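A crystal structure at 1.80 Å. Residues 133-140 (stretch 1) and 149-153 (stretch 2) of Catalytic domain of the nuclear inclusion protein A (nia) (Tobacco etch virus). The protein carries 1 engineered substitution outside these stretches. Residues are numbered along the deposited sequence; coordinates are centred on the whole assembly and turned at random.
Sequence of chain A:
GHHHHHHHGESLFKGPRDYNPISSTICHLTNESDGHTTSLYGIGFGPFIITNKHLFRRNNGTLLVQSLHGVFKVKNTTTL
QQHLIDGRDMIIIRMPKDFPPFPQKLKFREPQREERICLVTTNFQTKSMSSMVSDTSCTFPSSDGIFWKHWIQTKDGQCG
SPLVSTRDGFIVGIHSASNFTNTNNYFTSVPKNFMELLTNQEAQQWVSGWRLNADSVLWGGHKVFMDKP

Stretch 1 (133-140) VSDTSCTF
Stretch 2 (149-153) KHWIQ

Residues 149-152 run roughly antiparallel to residues 134-140, their end-to-end directions 164° apart, and the two stretches bury 399 Å² between them. The CA atoms of Phe140 and Lys149 lie 5.4 Å apart, those of Thr139 and His150 5.2 Å, and those of Ser137 and Trp151 5.6 Å, so stretch 1 advances one residue further than stretch 2 between the last two pairs. Two side-chain hydroxyls, of Thr139 and Ser137, supplement a single backbone hydrogen bond.

Lys149 (phi/psi -84/147) opens the contact: its N donates to Phe140 O at 2.8 Å, with an N-H...O angle of 164°. Its carbonyl turns to Thr139 (-145/150, chi1 t), whose OG1 donates to Lys149 O at 2.7 Å; Thr139 CA also lies 3.4 Å from Lys149 O, a CA-H...O contact. A short, branched hydroxyl side chain thus satisfies a main-chain acceptor while staying buried. The Lys149 side chain, m then t throughout, starts on the same sheet face as Phe140, but its extended aliphatic chain leads the amine away from stretch 1.

His150 is extended (-148/156) and buried, with chi1 p (82°) and chi2 -106°. Its ring leads away from stretch 1, and its NE2 makes a weak hydrogen bond to Ile152 O at 3.4 Å.

At Trp151 the backbone leaves the extended path (-118/39). Its N donates to Ser137 OG at 2.8 Å, angle 164°, while Ser137 OG (chi1 t) itself donates to Cys138 O, also at 2.8 Å. Accepting one bond and giving another, the small serine hydroxyl fits a buried site beside the chain. With chi1 m (-67°) and chi2 -93°, the indole begins sideways, but its end comes nearer to stretch 1 and presents its edge: Trp151 CE3 is 3.3 Å from Cys138 O, and Trp151 CH2 is 3.7 Å from Phe140 CD1. Phe140 (-143/150; chi1 m, chi2 83°) meets it obliquely, giving an apolar contact between two aromatic side chains.

Ile152 (-96/129; chi1 m, chi2 t) points toward stretch 1 and is buried. Its CG1 packs 3.5 Å from Ser137 CB, its CG2 3.5 Å from Ser134 OG, and its CD1 3.8 Å from Asp135 O, so the branched side chain reaches three residues. Ser134 (chi1 p) points back toward it, and Ser134 OG donates to Asp135 O at 2.7 Å, which occupies the hydroxyl beside this hydrocarbon. Gln153 (-63/127) is exposed and makes no contact with stretch 1.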

ATOM      1  N   VAL A 133      -0.317  14.108  -4.459  1.00 15.07           N
ATOM      2  CA  VAL A 133       1.028  13.901  -3.916  1.00 12.12           C
ATOM      3  C   VAL A 133       1.148  14.792  -2.712  1.00 14.79           C
ATOM      4  O   VAL A 133       0.714  15.955  -2.713  1.00 18.30           O
ATOM      5  CB  VAL A 133       2.091  14.352  -4.905  1.00 23.05           C
ATOM      6  CG1 VAL A 133       3.481  13.774  -4.504  1.00 21.96           C
ATOM      7  CG2 VAL A 133       1.731  13.844  -6.269  1.00 29.89           C
ATOM      8  N   SER A 134       1.769  14.240  -1.683  1.00 12.51           N
ATOM      9  CA  SER A 134       1.868  14.948  -0.428  1.00 16.20           C
ATOM     10  C   SER A 134       3.173  15.691  -0.369  1.00 14.59           C
ATOM     11  O   SER A 134       4.015  15.610  -1.252  1.00 14.94           O
ATOM     12  CB  SER A 134       1.841  13.934   0.746  1.00 20.30           C
ATOM     13  OG  SER A 134       3.116  13.306   0.817  1.00 14.22           O
ATOM     14  N   ASP A 135       3.344  16.396   0.739  1.00 14.18           N
ATOM     15  CA  ASP A 135       4.603  17.056   0.942  1.00 19.40           C
ATOM     16  C   ASP A 135       5.566  15.944   1.356  1.00 20.17           C
ATOM     17  O   ASP A 135       5.180  14.818   1.604  1.00 17.33           O
ATOM     18  CB  ASP A 135       4.431  18.142   2.019  1.00 19.39           C
ATOM     19  CG  ASP A 135       5.567  19.162   2.049  1.00 22.69           C
ATOM     20  OD1 ASP A 135       6.676  18.970   1.473  1.00 21.77           O
ATOM     21  OD2 ASP A 135       5.344  20.192   2.712  1.00 32.00           O
ATOM     22  N   THR A 136       6.831  16.288   1.422  1.00 15.25           N
ATOM     23  CA  THR A 136       7.931  15.374   1.675  1.00 20.38           C
ATOM     24  C   THR A 136       8.356  15.203   3.112  1.00 25.04           C
ATOM     25  O   THR A 136       8.450  16.167   3.864  1.00 19.85           O
ATOM     26  CB  THR A 136       9.152  15.877   0.882  1.00 26.25           C
ATOM     27  OG1 THR A 136       8.801  15.923  -0.488  1.00 29.73           O
ATOM     28  CG2 THR A 136      10.322  14.933   1.040  1.00 20.85           C
ATOM     29  N   SER A 137       8.642  13.958   3.474  1.00 16.66           N
ATOM     30  CA  SER A 137       9.112  13.643   4.824  1.00 14.27           C
ATOM     31  C   SER A 137      10.406  12.798   4.720  1.00 17.55           C
ATOM     32  O   SER A 137      10.596  12.122   3.725  1.00 17.70           O
ATOM     33  CB  SER A 137       8.015  12.808   5.493  1.00 24.42           C
ATOM     34  OG  SER A 137       8.456  12.122   6.653  1.00 20.80           O
ATOM     35  N   CYS A 138      11.322  12.878   5.702  1.00 17.73           N
ATOM     36  CA  CYS A 138      12.458  11.947   5.703  1.00 15.14           C
ATOM     37  C   CYS A 138      11.892  10.653   6.398  1.00 15.72           C
ATOM     38  O   CYS A 138      10.777  10.650   6.925  1.00 23.47           O
ATOM     39  CB  CYS A 138      13.666  12.505   6.475  1.00 35.34           C
ATOM     40  SG  CYS A 138      14.509  13.873   5.587  1.00 44.09           S
ATOM     41  N   THR A 139      12.654   9.577   6.377  1.00 19.21           N
ATOM     42  CA  THR A 139      12.191   8.309   6.935  1.00 17.44           C
ATOM     43  C   THR A 139      13.296   7.537   7.572  1.00 16.32           C
ATOM     44  O   THR A 139      14.467   7.659   7.155  1.00 17.31           O
ATOM     45  CB  THR A 139      11.497   7.458   5.792  1.00 15.90           C
ATOM     46  OG1 THR A 139      10.852   6.315   6.351  1.00 16.06           O
ATOM     47  CG2 THR A 139      12.491   7.023   4.713  1.00 15.98           C
ATOM     48  N   PHE A 140      12.922   6.757   8.602  1.00 17.37           N
ATOM     49  CA  PHE A 140      13.827   5.905   9.340  1.00 13.97           C
ATOM     50  C   PHE A 140      13.193   4.606   9.732  1.00 14.77           C
ATOM     51  O   PHE A 140      11.982   4.557   9.947  1.00 20.23           O
ATOM     52  CB  PHE A 140      14.294   6.593  10.642  1.00 19.10           C
ATOM     53  CG  PHE A 140      14.904   7.917  10.430  1.00 24.62           C
ATOM     54  CD1 PHE A 140      14.081   9.047  10.300  1.00 21.71           C
ATOM     55  CD2 PHE A 140      16.306   8.065  10.423  1.00 24.96           C
ATOM     56  CE1 PHE A 140      14.641  10.307  10.178  1.00 28.95           C
ATOM     57  CE2 PHE A 140      16.893   9.338  10.299  1.00 24.83           C
ATOM     58  CZ  PHE A 140      16.046  10.456  10.179  1.00 27.30           C
ATOM     59  N   LYS A 149       9.208   4.786   9.873  1.00 14.85           N
ATOM     60  CA  LYS A 149       8.509   5.984  10.304  1.00 13.73           C
ATOM     61  C   LYS A 149       8.417   7.016   9.192  1.00 13.68           C
ATOM     62  O   LYS A 149       9.347   7.180   8.390  1.00 16.44           O
ATOM     63  CB  LYS A 149       9.312   6.659  11.465  1.00 18.68           C
ATOM     64  CG  LYS A 149       9.594   5.771  12.740  1.00 31.60           C
ATOM     65  CD  LYS A 149      10.446   6.582  13.873  1.00 24.98           C
ATOM     66  CE  LYS A 149      10.902   5.780  15.128  1.00 87.94           C
ATOM     67  NZ  LYS A 149      11.877   6.564  16.058  1.00 33.92           N
ATOM     68  N   HIS A 150       7.317   7.763   9.189  1.00 17.95           N
ATOM     69  CA  HIS A 150       7.210   8.842   8.240  1.00 21.46           C
ATOM     70  C   HIS A 150       6.379   9.900   8.928  1.00 16.83           C
ATOM     71  O   HIS A 150       5.664   9.589   9.888  1.00 15.04           O
ATOM     72  CB  HIS A 150       6.628   8.373   6.864  1.00 17.39           C
ATOM     73  CG  HIS A 150       5.133   8.277   6.809  1.00 15.78           C
ATOM     74  ND1 HIS A 150       4.462   7.061   6.806  1.00 22.05           N
ATOM     75  CD2 HIS A 150       4.180   9.241   6.751  1.00 10.51           C
ATOM     76  CE1 HIS A 150       3.154   7.290   6.752  1.00 13.03           C
ATOM     77  NE2 HIS A 150       2.959   8.607   6.718  1.00 18.46           N
ATOM     78  N   TRP A 151       6.530  11.174   8.492  1.00 18.01           N
ATOM     79  CA  TRP A 151       5.776  12.259   9.100  1.00 14.62           C
ATOM     80  C   TRP A 151       4.820  12.974   8.139  1.00 20.41           C
ATOM     81  O   TRP A 151       4.669  14.193   8.163  1.00 23.75           O
ATOM     82  CB  TRP A 151       6.773  13.243   9.763  1.00 25.32           C
ATOM     83  CG  TRP A 151       7.460  12.612  10.933  1.00 25.84           C
ATOM     84  CD1 TRP A 151       7.070  12.684  12.233  1.00 46.57           C
ATOM     85  CD2 TRP A 151       8.642  11.761  10.920  1.00 26.98           C
ATOM     86  NE1 TRP A 151       7.920  11.940  13.031  1.00 34.64           N
ATOM     87  CE2 TRP A 151       8.892  11.374  12.255  1.00 31.69           C
ATOM     88  CE3 TRP A 151       9.490  11.299   9.925  1.00 27.64           C
ATOM     89  CZ2 TRP A 151       9.953  10.559  12.613  1.00 31.49           C
ATOM     90  CZ3 TRP A 151      10.561  10.474  10.288  1.00 26.06           C
ATOM     91  CH2 TRP A 151      10.777  10.118  11.618  1.00 23.45           C
ATOM     92  N   ILE A 152       4.170  12.206   7.272  1.00 18.05           N
ATOM     93  CA  ILE A 152       3.163  12.780   6.376  1.00 15.80           C
ATOM     94  C   ILE A 152       1.763  12.633   6.941  1.00 23.63           C
ATOM     95  O   ILE A 152       1.365  11.532   7.284  1.00 19.91           O
ATOM     96  CB  ILE A 152       3.242  12.092   5.014  1.00 15.82           C
ATOM     97  CG1 ILE A 152       4.659  12.324   4.475  1.00 15.70           C
ATOM     98  CG2 ILE A 152       2.107  12.607   4.082  1.00 18.30           C
ATOM     99  CD1 ILE A 152       5.093  11.415   3.264  1.00 13.76           C
ATOM    100  N   GLN A 153       0.989  13.722   7.003  1.00 16.97           N
ATOM    101  CA  GLN A 153      -0.368  13.637   7.560  1.00 18.68           C
ATOM    102  C   GLN A 153      -1.205  12.711   6.696  1.00 28.54           C
ATOM    103  O   GLN A 153      -1.260  12.871   5.505  1.00 27.82           O
ATOM    104  CB  GLN A 153      -1.016  15.007   7.556  1.00 29.58           C
ATOM    105  CG  GLN A 153      -0.982  15.713   8.832  1.00 67.97           C
ATOM    106  CD  GLN A 153      -2.197  16.563   8.936  1.00 93.94           C
ATOM    107  OE1 GLN A 153      -2.469  17.356   8.039  1.00 41.92           O
ATOM    108  NE2 GLN A 153      -2.961  16.397  10.011  1.00 72.70           N
TER